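Local coordinates for SusD superfamily protein (Bacteroides fragilis, PDB 3L22), which probably binds glycans at the outer membrane of this gut bacterium, as a member of the SusD family of nutrient-capturing proteins, and can bind zinc ions, at residues K38-G43 with A82-Y87; K44-F49 with Q265-Y270; T258-T263 with T317-V322. All coordinates share one frame; numbering follows the deposited sequence.

Interaction 1. Residues K38-G43 with A82-Y87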
ATOM      1  N   LYS A  38       1.911   8.029 -17.122  1.00 17.54           N
ATOM      2  CA  LYS A  38       2.641   7.882 -15.854  1.00 16.69           C
ATOM      3  C   LYS A  38       1.798   7.010 -14.939  1.00 16.56           C
ATOM      4  O   LYS A  38       0.611   6.788 -15.224  1.00 16.30           O
ATOM      5  CB  LYS A  38       2.867   9.253 -15.228  1.00 17.00           C
ATOM      6  CG  LYS A  38       3.779  10.211 -16.087  1.00 18.33           C
ATOM      7  CD  LYS A  38       5.218   9.740 -16.038  1.00 22.28           C
ATOM      8  CE  LYS A  38       6.172  10.647 -16.817  1.00 25.46           C
ATOM      9  NZ  LYS A  38       7.543  10.270 -16.367  1.00 29.46           N
ATOM     10  N   SER A  39       2.408   6.483 -13.888  1.00 15.41           N
ATOM     11  CA  SER A  39       1.711   5.627 -12.975  1.00 14.70           C
ATOM     12  C   SER A  39       1.942   6.040 -11.541  1.00 15.34           C
ATOM     13  O   SER A  39       2.964   6.672 -11.205  1.00 16.61           O
ATOM     14  CB  SER A  39       2.079   4.165 -13.245  1.00 14.89           C
ATOM     15  OG  SER A  39       3.445   3.868 -13.008  1.00 15.56           O
ATOM     16  N   LEU A  40       0.982   5.710 -10.682  1.00 14.95           N
ATOM     17  CA  LEU A  40       1.140   5.873  -9.259  1.00 14.73           C
ATOM     18  C   LEU A  40       0.921   4.495  -8.595  1.00 15.10           C
ATOM     19  O   LEU A  40       1.712   3.570  -8.852  1.00 16.04           O
ATOM     20  CB  LEU A  40       0.273   7.036  -8.738  1.00 14.49           C
ATOM     21  CG  LEU A  40       0.510   7.583  -7.323  1.00 14.40           C
ATOM     22  CD1 LEU A  40       1.845   8.336  -7.222  1.00 11.38           C
ATOM     23  CD2 LEU A  40      -0.637   8.525  -6.920  1.00 13.60           C
HETATM   24  N   MSE A  41      -0.117   4.321  -7.788  1.00 14.37           N
HETATM   25  CA  MSE A  41      -0.321   3.066  -7.062  1.00 14.06           C
HETATM   26  C   MSE A  41      -0.842   1.928  -7.928  1.00 14.40           C
HETATM   27  O   MSE A  41      -0.910   0.798  -7.468  1.00 14.30           O
HETATM   28  CB  MSE A  41      -1.267   3.306  -5.903  1.00 13.73           C
HETATM   29  CG  MSE A  41      -0.827   4.417  -4.993  1.00 13.54           C
HETATM   30 SE   MSE A  41       1.089   4.473  -4.478  0.75 19.14          SE
HETATM   31  CE  MSE A  41       1.182   2.693  -3.630  1.00 11.48           C
ATOM     32  N   GLY A  42      -1.171   2.206  -9.193  1.00 14.47           N
ATOM     33  CA  GLY A  42      -1.533   1.149 -10.140  1.00 14.63           C
ATOM     34  C   GLY A  42      -0.302   0.611 -10.870  1.00 14.91           C
ATOM     35  O   GLY A  42      -0.399  -0.303 -11.710  1.00 15.49           O
ATOM     36  N   GLY A  43       0.863   1.196 -10.578  1.00 14.97           N
ATOM     37  CA  GLY A  43       2.105   0.846 -11.277  1.00 14.91           C
ATOM     38  C   GLY A  43       3.356   1.074 -10.441  1.00 14.80           C
ATOM     39  O   GLY A  43       3.548   0.432  -9.385  1.00 14.15           O
ATOM     40  N   ALA A  82       9.947  12.265  -8.561  1.00 14.38           N
ATOM     41  CA  ALA A  82       9.182  13.301  -9.218  1.00 14.07           C
ATOM     42  C   ALA A  82       7.768  12.828  -9.575  1.00 14.78           C
ATOM     43  O   ALA A  82       6.773  13.546  -9.349  1.00 14.43           O
ATOM     44  CB  ALA A  82       9.926  13.770 -10.485  1.00 14.23           C
ATOM     45  N   ASP A  83       7.666  11.615 -10.090  1.00 14.39           N
ATOM     46  CA  ASP A  83       6.369  11.092 -10.481  1.00 15.65           C
ATOM     47  C   ASP A  83       5.467  10.794  -9.293  1.00 14.81           C
ATOM     48  O   ASP A  83       4.302  11.136  -9.336  1.00 13.88           O
ATOM     49  CB  ASP A  83       6.487   9.829 -11.316  1.00 16.41           C
ATOM     50  CG  ASP A  83       7.167  10.064 -12.694  1.00 19.31           C
ATOM     51  OD1 ASP A  83       7.367  11.224 -13.131  1.00 24.38           O
ATOM     52  OD2 ASP A  83       7.529   9.028 -13.306  1.00 23.31           O
ATOM     53  N   THR A  84       5.994  10.157  -8.248  1.00 14.94           N
ATOM     54  CA  THR A  84       5.180   9.871  -7.086  1.00 14.79           C
ATOM     55  C   THR A  84       4.628  11.167  -6.507  1.00 15.15           C
ATOM     56  O   THR A  84       3.437  11.271  -6.210  1.00 15.51           O
ATOM     57  CB  THR A  84       5.979   9.126  -6.009  1.00 15.84           C
ATOM     58  OG1 THR A  84       6.409   7.862  -6.543  1.00 14.92           O
ATOM     59  CG2 THR A  84       5.111   8.938  -4.741  1.00 13.42           C
ATOM     60  N   TRP A  85       5.516  12.150  -6.358  1.00 14.86           N
ATOM     61  CA  TRP A  85       5.155  13.472  -5.850  1.00 14.76           C
ATOM     62  C   TRP A  85       4.089  14.162  -6.719  1.00 14.79           C
ATOM     63  O   TRP A  85       3.016  14.527  -6.232  1.00 14.60           O
ATOM     64  CB  TRP A  85       6.407  14.356  -5.756  1.00 14.42           C
ATOM     65  CG  TRP A  85       6.188  15.606  -4.992  1.00 15.25           C
ATOM     66  CD1 TRP A  85       5.761  16.797  -5.490  1.00 14.81           C
ATOM     67  CD2 TRP A  85       6.378  15.803  -3.579  1.00 13.50           C
ATOM     68  NE1 TRP A  85       5.653  17.714  -4.481  1.00 16.61           N
ATOM     69  CE2 TRP A  85       6.034  17.139  -3.299  1.00 16.41           C
ATOM     70  CE3 TRP A  85       6.779  14.974  -2.525  1.00 14.39           C
ATOM     71  CZ2 TRP A  85       6.095  17.681  -2.011  1.00 13.93           C
ATOM     72  CZ3 TRP A  85       6.850  15.507  -1.254  1.00 14.83           C
ATOM     73  CH2 TRP A  85       6.520  16.865  -1.011  1.00 14.49           C
ATOM     74  N   THR A  86       4.417  14.363  -7.989  1.00 14.25           N
ATOM     75  CA  THR A  86       3.543  15.047  -8.903  1.00 14.00           C
ATOM     76  C   THR A  86       2.175  14.378  -8.973  1.00 13.99           C
ATOM     77  O   THR A  86       1.175  15.063  -8.826  1.00 12.39           O
ATOM     78  CB  THR A  86       4.172  15.123 -10.297  1.00 13.84           C
ATOM     79  OG1 THR A  86       5.407  15.841 -10.189  1.00 15.42           O
ATOM     80  CG2 THR A  86       3.250  15.866 -11.318  1.00 13.91           C
ATOM     81  N   TYR A  87       2.117  13.044  -9.116  1.00 14.29           N
ATOM     82  CA  TYR A  87       0.800  12.406  -9.321  1.00 14.48           C
ATOM     83  C   TYR A  87      -0.007  12.216  -8.036  1.00 14.67           C
ATOM     84  O   TYR A  87      -1.234  12.260  -8.106  1.00 14.45           O
ATOM     85  CB  TYR A  87       0.903  11.147 -10.220  1.00 14.32           C
ATOM     86  CG  TYR A  87       1.226  11.606 -11.618  1.00 15.32           C
ATOM     87  CD1 TYR A  87       2.542  11.756 -12.043  1.00 17.60           C
ATOM     88  CD2 TYR A  87       0.216  11.987 -12.483  1.00 16.35           C
ATOM     89  CE1 TYR A  87       2.831  12.257 -13.299  1.00 17.39           C
ATOM     90  CE2 TYR A  87       0.489  12.504 -13.725  1.00 17.28           C
ATOM     91  CZ  TYR A  87       1.787  12.621 -14.124  1.00 18.71           C
ATOM     92  OH  TYR A  87       2.059  13.100 -15.350  1.00 21.91           O
TER
HETATM   93  O   HOH W   1       5.331   6.499 -13.884  0.60  7.57           O
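K38 lies across Y87 and ends at D83, so that one lysine side chain serves an apolar and a charged contact at once. Its CB sits over one face of the Y87 ring in a CH-pi contact, 3.9 Å from the ring centroid and displaced toward the rim, while CG comes 3.4 Å from Y87 OH. The lysine crosses the tyrosine at about a right angle. A bend at chi2 (-72°) turns CD away from the extended course, and NZ sits almost equally far from both D83 carboxylate oxygens in a salt bridge, 3.3 Å from D83 OD2 and slightly farther from OD1; both hydrogen bonds are weak. Deeper in, L40 CD1 rests 3.5 Å from the backbone T84 O and also meets Y87 CB, and CD2 packs against the Y87 backbone. The contact sets the loop between helices 18-33 and 44-52 on helix 79-103, within the helical framework of the SusD fold. D83 and Y87 stand one helical turn apart, which puts both beside the same lysine. On the far face of the Y87 ring lies T86 CG2. A water accepts from S39 N at 2.9 Å and donates weakly to D83 OD2. Beyond this shell, a type I turn from L40 to G43 leads into helix 44-52, and T84 OG1 bonds to E80 O and S45 OG.

Interaction 2. Residues K44-F49 with Q265-Y270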
ATOM      1  N   LYS A  44       4.212   1.981 -10.916  1.00 14.82           N
ATOM      2  CA  LYS A  44       5.555   2.121 -10.355  1.00 14.72           C
ATOM      3  C   LYS A  44       5.590   2.502  -8.867  1.00 14.05           C
ATOM      4  O   LYS A  44       6.503   2.061  -8.168  1.00 14.13           O
ATOM      5  CB  LYS A  44       6.402   3.123 -11.181  1.00 14.98           C
ATOM      6  CG  LYS A  44       6.869   2.527 -12.535  1.00 15.82           C
ATOM      7  CD  LYS A  44       7.738   3.476 -13.358  1.00 16.21           C
ATOM      8  CE  LYS A  44       9.118   3.687 -12.726  1.00 16.59           C
ATOM      9  NZ  LYS A  44       9.864   4.688 -13.476  1.00 14.91           N
ATOM     10  N   SER A  45       4.663   3.322  -8.389  1.00 12.96           N
ATOM     11  CA  SER A  45       4.676   3.738  -6.965  1.00 13.53           C
ATOM     12  C   SER A  45       4.238   2.646  -6.004  1.00 14.27           C
ATOM     13  O   SER A  45       4.654   2.630  -4.829  1.00 13.53           O
ATOM     14  CB  SER A  45       3.928   5.064  -6.747  1.00 14.53           C
ATOM     15  OG  SER A  45       4.558   6.112  -7.519  1.00 14.19           O
ATOM     16  N   TYR A  46       3.510   1.642  -6.498  1.00 13.76           N
ATOM     17  CA  TYR A  46       3.259   0.452  -5.703  1.00 12.87           C
ATOM     18  C   TYR A  46       4.489  -0.440  -5.699  1.00 14.08           C
ATOM     19  O   TYR A  46       4.904  -0.934  -4.654  1.00 13.85           O
ATOM     20  CB  TYR A  46       2.101  -0.288  -6.332  1.00 13.91           C
ATOM     21  CG  TYR A  46       1.514  -1.542  -5.688  1.00 11.60           C
ATOM     22  CD1 TYR A  46       0.486  -1.454  -4.767  1.00 11.41           C
ATOM     23  CD2 TYR A  46       1.925  -2.797  -6.073  1.00 12.09           C
ATOM     24  CE1 TYR A  46      -0.125  -2.587  -4.235  1.00 11.85           C
ATOM     25  CE2 TYR A  46       1.329  -3.950  -5.558  1.00 12.14           C
ATOM     26  CZ  TYR A  46       0.286  -3.831  -4.663  1.00 14.16           C
ATOM     27  OH  TYR A  46      -0.355  -4.960  -4.234  1.00 14.41           O
ATOM     28  N   LEU A  47       5.084  -0.628  -6.880  1.00 14.45           N
ATOM     29  CA  LEU A  47       6.327  -1.362  -7.019  1.00 14.33           C
ATOM     30  C   LEU A  47       7.447  -0.785  -6.139  1.00 14.41           C
ATOM     31  O   LEU A  47       8.309  -1.533  -5.663  1.00 14.23           O
ATOM     32  CB  LEU A  47       6.783  -1.376  -8.490  1.00 14.41           C
ATOM     33  CG  LEU A  47       5.963  -2.312  -9.381  1.00 15.46           C
ATOM     34  CD1 LEU A  47       5.917  -1.846 -10.854  1.00 11.88           C
ATOM     35  CD2 LEU A  47       6.449  -3.744  -9.240  1.00 14.49           C
ATOM     36  N   VAL A  48       7.429   0.536  -5.929  1.00 14.22           N
ATOM     37  CA  VAL A  48       8.364   1.188  -5.033  1.00 14.09           C
ATOM     38  C   VAL A  48       8.416   0.517  -3.668  1.00 14.68           C
ATOM     39  O   VAL A  48       9.502   0.302  -3.149  1.00 14.95           O
ATOM     40  CB  VAL A  48       8.063   2.715  -4.890  1.00 14.52           C
ATOM     41  CG1 VAL A  48       8.612   3.278  -3.561  1.00 13.14           C
ATOM     42  CG2 VAL A  48       8.610   3.430  -6.090  1.00 13.07           C
ATOM     43  N   PHE A  49       7.261   0.159  -3.109  1.00 15.13           N
ATOM     44  CA  PHE A  49       7.248  -0.438  -1.767  1.00 15.00           C
ATOM     45  C   PHE A  49       7.822  -1.857  -1.707  1.00 15.92           C
ATOM     46  O   PHE A  49       8.401  -2.226  -0.676  1.00 17.02           O
ATOM     47  CB  PHE A  49       5.887  -0.259  -1.091  1.00 14.30           C
ATOM     48  CG  PHE A  49       5.551   1.193  -0.905  1.00 13.99           C
ATOM     49  CD1 PHE A  49       6.229   1.955   0.054  1.00 14.25           C
ATOM     50  CD2 PHE A  49       4.647   1.828  -1.733  1.00 12.42           C
ATOM     51  CE1 PHE A  49       5.965   3.317   0.215  1.00 13.04           C
ATOM     52  CE2 PHE A  49       4.376   3.194  -1.570  1.00 13.73           C
ATOM     53  CZ  PHE A  49       5.044   3.928  -0.591  1.00 13.68           C
ATOM     54  N   GLN A 265       5.398   0.268 -17.000  1.00 18.15           N
ATOM     55  CA  GLN A 265       4.796   0.866 -15.812  0.60 17.42           C
ATOM     56  C   GLN A 265       3.886  -0.078 -15.062  1.00 17.00           C
ATOM     57  O   GLN A 265       3.474   0.254 -13.984  1.00 18.31           O
ATOM     58  CB  GLN A 265       4.033   2.117 -16.203  0.60 17.28           C
ATOM     59  CG  GLN A 265       4.960   3.211 -16.717  0.60 18.30           C
ATOM     60  CD  GLN A 265       4.225   4.450 -17.024  0.60 18.49           C
ATOM     61  OE1 GLN A 265       3.215   4.745 -16.372  0.60 18.13           O
ATOM     62  NE2 GLN A 265       4.712   5.218 -18.029  0.60 18.07           N
ATOM     63  N   SER A 266       3.556  -1.237 -15.634  1.00 15.09           N
ATOM     64  CA  SER A 266       2.655  -2.155 -14.970  1.00 14.92           C
ATOM     65  C   SER A 266       3.414  -3.126 -14.079  1.00 14.45           C
ATOM     66  O   SER A 266       4.592  -3.414 -14.312  1.00 14.34           O
ATOM     67  CB  SER A 266       1.851  -2.988 -15.974  1.00 14.73           C
ATOM     68  OG  SER A 266       2.696  -3.869 -16.687  1.00 14.75           O
ATOM     69  N   LEU A 267       2.718  -3.641 -13.076  1.00 13.50           N
ATOM     70  CA  LEU A 267       3.238  -4.708 -12.239  1.00 14.56           C
ATOM     71  C   LEU A 267       3.783  -5.899 -13.041  1.00 14.44           C
ATOM     72  O   LEU A 267       4.934  -6.337 -12.824  1.00 14.88           O
ATOM     73  CB  LEU A 267       2.149  -5.196 -11.283  1.00 14.63           C
ATOM     74  CG  LEU A 267       2.052  -4.495  -9.930  1.00 17.83           C
ATOM     75  CD1 LEU A 267       2.130  -2.998  -9.975  1.00 14.66           C
ATOM     76  CD2 LEU A 267       0.828  -5.026  -9.160  1.00 13.24           C
ATOM     77  N   ALA A 268       2.982  -6.404 -13.972  1.00 13.85           N
ATOM     78  CA  ALA A 268       3.374  -7.576 -14.741  1.00 13.84           C
ATOM     79  C   ALA A 268       4.648  -7.371 -15.535  1.00 13.79           C
ATOM     80  O   ALA A 268       5.460  -8.290 -15.673  1.00 13.50           O
ATOM     81  CB  ALA A 268       2.199  -8.071 -15.672  1.00 13.73           C
ATOM     82  N   GLU A 269       4.848  -6.153 -16.017  1.00 13.46           N
ATOM     83  CA  GLU A 269       6.048  -5.846 -16.772  1.00 13.03           C
ATOM     84  C   GLU A 269       7.323  -5.915 -15.917  1.00 12.98           C
ATOM     85  O   GLU A 269       8.404  -6.155 -16.457  1.00 12.35           O
ATOM     86  CB  GLU A 269       5.929  -4.476 -17.431  1.00 12.61           C
ATOM     87  CG  GLU A 269       5.031  -4.522 -18.646  1.00 15.20           C
ATOM     88  CD  GLU A 269       4.755  -3.150 -19.174  1.00 16.57           C
ATOM     89  OE1 GLU A 269       4.038  -2.372 -18.503  1.00 13.91           O
ATOM     90  OE2 GLU A 269       5.329  -2.836 -20.228  1.00 15.66           O
ATOM     91  N   TYR A 270       7.182  -5.764 -14.607  1.00 11.91           N
ATOM     92  CA  TYR A 270       8.329  -5.823 -13.692  1.00 12.59           C
ATOM     93  C   TYR A 270       8.721  -7.243 -13.258  1.00 11.94           C
ATOM     94  O   TYR A 270       9.847  -7.457 -12.812  1.00 12.30           O
ATOM     95  CB  TYR A 270       8.072  -4.881 -12.475  1.00 12.76           C
ATOM     96  CG  TYR A 270       8.488  -3.476 -12.766  1.00 12.71           C
ATOM     97  CD1 TYR A 270       7.827  -2.737 -13.719  1.00 15.61           C
ATOM     98  CD2 TYR A 270       9.545  -2.878 -12.107  1.00 14.23           C
ATOM     99  CE1 TYR A 270       8.197  -1.459 -14.018  1.00 13.72           C
ATOM    100  CE2 TYR A 270       9.919  -1.575 -12.402  1.00 14.46           C
ATOM    101  CZ  TYR A 270       9.226  -0.889 -13.355  1.00 16.01           C
ATOM    102  OH  TYR A 270       9.561   0.366 -13.692  1.00 22.04           O
TER
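L47 inserts one methyl over the Y270 ring, where the first turn of helix 44-52 and the short, weakly bonded helix 267-271 meet in the interior of the SusD fold. CD1 lies over one face in a CH-pi contact, 3.7 Å from the centroid and 18° off the ring normal, while CD2 touches Y270 CB. L47 CG packs 3.9 Å from L267 CD1. L267 also reaches Y46: with CG of Y46 anti to the backbone N (chi1 -176°), the ring crosses L267 at about a right angle, and its CE2 comes 3.8 Å from L267 CD2. The side chains that meet in this buried part do so through carbon atoms, and Y46 OH is bonded beyond it to P323 O.

The side formed by K44 and Q265 is looser and partly exposed. No hydrogen bond joins the two segments; the aliphatic chain of K44 passes Y270 OH, its CE at 3.5 Å, before NZ bonds to V64 O. The backbones approach here with K44 N 3.6 Å from Q265 O. The short helix starts with a capping box: E269 N donates to S266 OG, and S266 N donates back to E269 OE1 (3.1 Å); S266 OG also donates to that oxygen, at 2.7 Å, on its anti lone pair.

Interaction 3. Residues T258-T263 with T317-V322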
ATOM      1  N   THR A 258      -8.573   0.127 -21.882  1.00 14.54           N
ATOM      2  CA  THR A 258      -8.410   1.490 -22.281  1.00 14.26           C
ATOM      3  C   THR A 258      -7.697   2.347 -21.223  1.00 14.75           C
ATOM      4  O   THR A 258      -7.582   3.533 -21.405  1.00 15.49           O
ATOM      5  CB  THR A 258      -9.823   2.092 -22.554  1.00 15.10           C
ATOM      6  OG1 THR A 258     -10.606   2.020 -21.346  1.00 15.56           O
ATOM      7  CG2 THR A 258     -10.515   1.345 -23.724  1.00 11.24           C
ATOM      8  N   ASN A 259      -7.273   1.794 -20.089  1.00 14.02           N
ATOM      9  CA  ASN A 259      -6.607   2.616 -19.063  1.00 14.00           C
ATOM     10  C   ASN A 259      -5.421   1.927 -18.404  1.00 13.13           C
ATOM     11  O   ASN A 259      -4.990   2.346 -17.338  1.00 13.31           O
ATOM     12  CB  ASN A 259      -7.621   3.116 -18.019  1.00 14.59           C
ATOM     13  CG  ASN A 259      -8.216   1.974 -17.125  1.00 17.23           C
ATOM     14  OD1 ASN A 259      -7.522   1.042 -16.720  1.00 16.46           O
ATOM     15  ND2 ASN A 259      -9.492   2.091 -16.800  1.00 16.53           N
ATOM     16  N   ILE A 260      -4.915   0.858 -19.029  1.00 12.73           N
ATOM     17  CA  ILE A 260      -3.733   0.159 -18.509  1.00 12.93           C
ATOM     18  C   ILE A 260      -2.488   1.078 -18.502  1.00 13.36           C
ATOM     19  O   ILE A 260      -2.430   2.052 -19.271  1.00 12.82           O
ATOM     20  CB  ILE A 260      -3.433  -1.147 -19.263  1.00 12.83           C
ATOM     21  CG1 ILE A 260      -3.389  -0.907 -20.798  1.00 15.08           C
ATOM     22  CG2 ILE A 260      -4.444  -2.239 -18.869  1.00 13.10           C
ATOM     23  CD1 ILE A 260      -2.662  -1.947 -21.615  1.00 16.52           C
ATOM     24  N   PRO A 261      -1.483   0.763 -17.669  1.00 13.25           N
ATOM     25  CA  PRO A 261      -0.293   1.598 -17.679  1.00 13.29           C
ATOM     26  C   PRO A 261       0.502   1.475 -18.974  1.00 13.78           C
ATOM     27  O   PRO A 261       0.430   0.481 -19.675  1.00 14.13           O
ATOM     28  CB  PRO A 261       0.523   1.070 -16.494  1.00 13.59           C
ATOM     29  CG  PRO A 261      -0.454   0.341 -15.585  1.00 13.13           C
ATOM     30  CD  PRO A 261      -1.414  -0.261 -16.610  1.00 13.76           C
ATOM     31  N   ASN A 262       1.262   2.512 -19.278  1.00 14.37           N
ATOM     32  CA  ASN A 262       2.089   2.551 -20.484  1.00 14.52           C
ATOM     33  C   ASN A 262       3.382   1.690 -20.309  1.00 14.57           C
ATOM     34  O   ASN A 262       3.542   0.950 -19.307  1.00 11.82           O
ATOM     35  CB  ASN A 262       2.390   4.022 -20.791  1.00 14.92           C
ATOM     36  CG  ASN A 262       2.491   4.317 -22.278  1.00 17.10           C
ATOM     37  OD1 ASN A 262       3.131   3.585 -23.018  1.00 17.04           O
ATOM     38  ND2 ASN A 262       1.863   5.406 -22.715  1.00 17.44           N
ATOM     39  N   THR A 263       4.301   1.779 -21.274  1.00 15.59           N
ATOM     40  CA  THR A 263       5.487   0.919 -21.321  1.00 17.13           C
ATOM     41  C   THR A 263       6.272   0.905 -20.050  1.00 17.87           C
ATOM     42  O   THR A 263       6.617   1.958 -19.536  1.00 17.51           O
ATOM     43  CB  THR A 263       6.418   1.334 -22.433  1.00 17.37           C
ATOM     44  OG1 THR A 263       5.599   1.528 -23.562  1.00 21.09           O
ATOM     45  CG2 THR A 263       7.415   0.256 -22.746  1.00 15.98           C
ATOM     46  N   THR A 317      -1.645  -8.099 -21.537  1.00 13.87           N
ATOM     47  CA  THR A 317      -2.879  -7.307 -21.390  1.00 13.26           C
ATOM     48  C   THR A 317      -2.796  -6.264 -20.285  1.00 12.45           C
ATOM     49  O   THR A 317      -3.455  -5.236 -20.354  1.00 13.20           O
ATOM     50  CB  THR A 317      -4.086  -8.198 -21.114  1.00 13.60           C
ATOM     51  OG1 THR A 317      -4.016  -8.658 -19.755  1.00 13.68           O
ATOM     52  CG2 THR A 317      -4.190  -9.382 -22.177  1.00 13.51           C
ATOM     53  N   LYS A 318      -1.980  -6.550 -19.285  1.00 11.76           N
ATOM     54  CA  LYS A 318      -1.790  -5.731 -18.105  1.00 12.26           C
ATOM     55  C   LYS A 318      -3.082  -5.590 -17.283  1.00 12.44           C
ATOM     56  O   LYS A 318      -3.221  -4.640 -16.466  1.00 11.49           O
ATOM     57  CB  LYS A 318      -1.177  -4.359 -18.432  1.00 13.13           C
ATOM     58  CG  LYS A 318      -0.025  -4.375 -19.409  1.00 12.53           C
ATOM     59  CD  LYS A 318       0.678  -2.991 -19.455  1.00 13.10           C
ATOM     60  CE  LYS A 318       1.496  -2.718 -20.733  1.00 12.80           C
ATOM     61  NZ  LYS A 318       2.353  -1.472 -20.552  1.00 11.64           N
ATOM     62  N   LEU A 319      -4.005  -6.547 -17.444  1.00 11.62           N
ATOM     63  CA  LEU A 319      -5.360  -6.386 -16.876  1.00 11.41           C
ATOM     64  C   LEU A 319      -5.454  -6.806 -15.408  1.00 12.06           C
ATOM     65  O   LEU A 319      -6.497  -6.631 -14.791  1.00 12.93           O
ATOM     66  CB  LEU A 319      -6.393  -7.144 -17.686  1.00 10.76           C
ATOM     67  CG  LEU A 319      -6.737  -6.537 -19.043  1.00 10.50           C
ATOM     68  CD1 LEU A 319      -7.476  -7.531 -19.920  1.00  9.65           C
ATOM     69  CD2 LEU A 319      -7.569  -5.249 -18.811  1.00  8.84           C
ATOM     70  N   GLN A 320      -4.393  -7.350 -14.834  1.00 11.97           N
ATOM     71  CA  GLN A 320      -4.479  -7.786 -13.441  1.00 12.22           C
ATOM     72  C   GLN A 320      -4.671  -6.590 -12.516  1.00 12.21           C
ATOM     73  O   GLN A 320      -3.956  -5.576 -12.626  1.00 13.44           O
ATOM     74  CB  GLN A 320      -3.272  -8.606 -13.032  1.00 11.33           C
ATOM     75  CG  GLN A 320      -3.239  -9.967 -13.740  1.00 12.31           C
ATOM     76  CD  GLN A 320      -1.882 -10.713 -13.632  1.00 14.28           C
ATOM     77  OE1 GLN A 320      -0.827 -10.245 -14.122  1.00 13.63           O
ATOM     78  NE2 GLN A 320      -1.919 -11.894 -13.028  1.00 13.06           N
ATOM     79  N   TRP A 321      -5.648  -6.702 -11.629  1.00 12.42           N
ATOM     80  CA  TRP A 321      -5.908  -5.663 -10.630  1.00 12.11           C
ATOM     81  C   TRP A 321      -4.794  -5.591  -9.574  1.00 13.16           C
ATOM     82  O   TRP A 321      -4.131  -6.596  -9.283  1.00 13.02           O
ATOM     83  CB  TRP A 321      -7.224  -5.952  -9.925  1.00 13.10           C
ATOM     84  CG  TRP A 321      -8.469  -5.803 -10.770  1.00 11.41           C
ATOM     85  CD1 TRP A 321      -8.566  -5.792 -12.148  1.00 11.80           C
ATOM     86  CD2 TRP A 321      -9.798  -5.730 -10.283  1.00 13.75           C
ATOM     87  NE1 TRP A 321      -9.870  -5.651 -12.528  1.00 13.94           N
ATOM     88  CE2 TRP A 321     -10.654  -5.618 -11.403  1.00 15.75           C
ATOM     89  CE3 TRP A 321     -10.361  -5.725  -9.000  1.00 12.99           C
ATOM     90  CZ2 TRP A 321     -12.043  -5.547 -11.278  1.00 14.49           C
ATOM     91  CZ3 TRP A 321     -11.760  -5.643  -8.890  1.00 11.82           C
ATOM     92  CH2 TRP A 321     -12.566  -5.536 -10.020  1.00 13.29           C
ATOM     93  N   VAL A 322      -4.555  -4.380  -9.062  1.00 12.41           N
ATOM     94  CA  VAL A 322      -3.593  -4.131  -8.028  1.00 12.54           C
ATOM     95  C   VAL A 322      -4.341  -4.229  -6.699  1.00 13.32           C
ATOM     96  O   VAL A 322      -5.238  -3.426  -6.425  1.00 13.87           O
ATOM     97  CB  VAL A 322      -2.934  -2.761  -8.220  1.00 13.15           C
ATOM     98  CG1 VAL A 322      -1.887  -2.434  -7.084  1.00 11.64           C
ATOM     99  CG2 VAL A 322      -2.282  -2.728  -9.630  1.00 11.69           C
TER
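K318 and I260 carry this contact between two irregular segments, and its polar component is concentrated at the tip of the lysine. K318 NZ donates to P261 O at 2.9 Å, approaching from above the carbonyl plane, 39° out of it, with a C=O...N angle of 134°. The next carbonyl oxygen, N262 O, is 3.0 Å from the same NZ. CG of K318 is anti to the carbonyl carbon, and beyond it the chain runs extended, which takes the ammonium group to these two oxygens. NZ also forms a salt bridge with E269; with the P261 carbonyl this would be expected to favour the protonated lysine.

The apolar component lies nearer the base of the lysine and runs up to its CD, with I260 crossing the chain at about a right angle. I260 CG2 packs 3.9 Å from K318 CB and also faces the backbone, 3.5 Å from T317 O. CD1 of the isoleucine lies near T317 O as well and touches K318 CD. L319 CD2 makes a more distant apolar contact with I260 CG2, at 4.3 Å.

In the fold, the contact joins two loops beside the antiparallel pair of strands 249-253 and 322-326: one loop follows the first strand, and the other leads into the second. It lies near the surface of this SusD-family protein, away from the zinc sites.

Bonds within each segment shape the two loops locally. T317 OG1 accepts from L319 N at 3.1 Å in an ST turn, and it is also bonded to D314. In the partner loop, N262 OD1 accepts from T263 N at 2.8 Å on a lone pair, as well as from T263 OG1, while N262 ND2 bonds to G36 O.

Interaction 2 is the buried contact of the three and is held by apolar packing without a cross-segment hydrogen bond; interaction 1 is partly buried and adds a weak salt bridge, whereas interaction 3 lies at the surface and relies on a lysine reaching backbone oxygen. Residues 38-43 run directly into 44-49, so interactions 1 and 2 share one continuous piece of chain, with S39 OG bonded to K44 N at 2.9 Å. The salt bridge from E269 OE1 to K318 NZ, 2.8 Å, ties the capped helix start of interaction 2 to interaction 3. V322 packs against both Y46 and the M41 backbone, bringing all three contacts together.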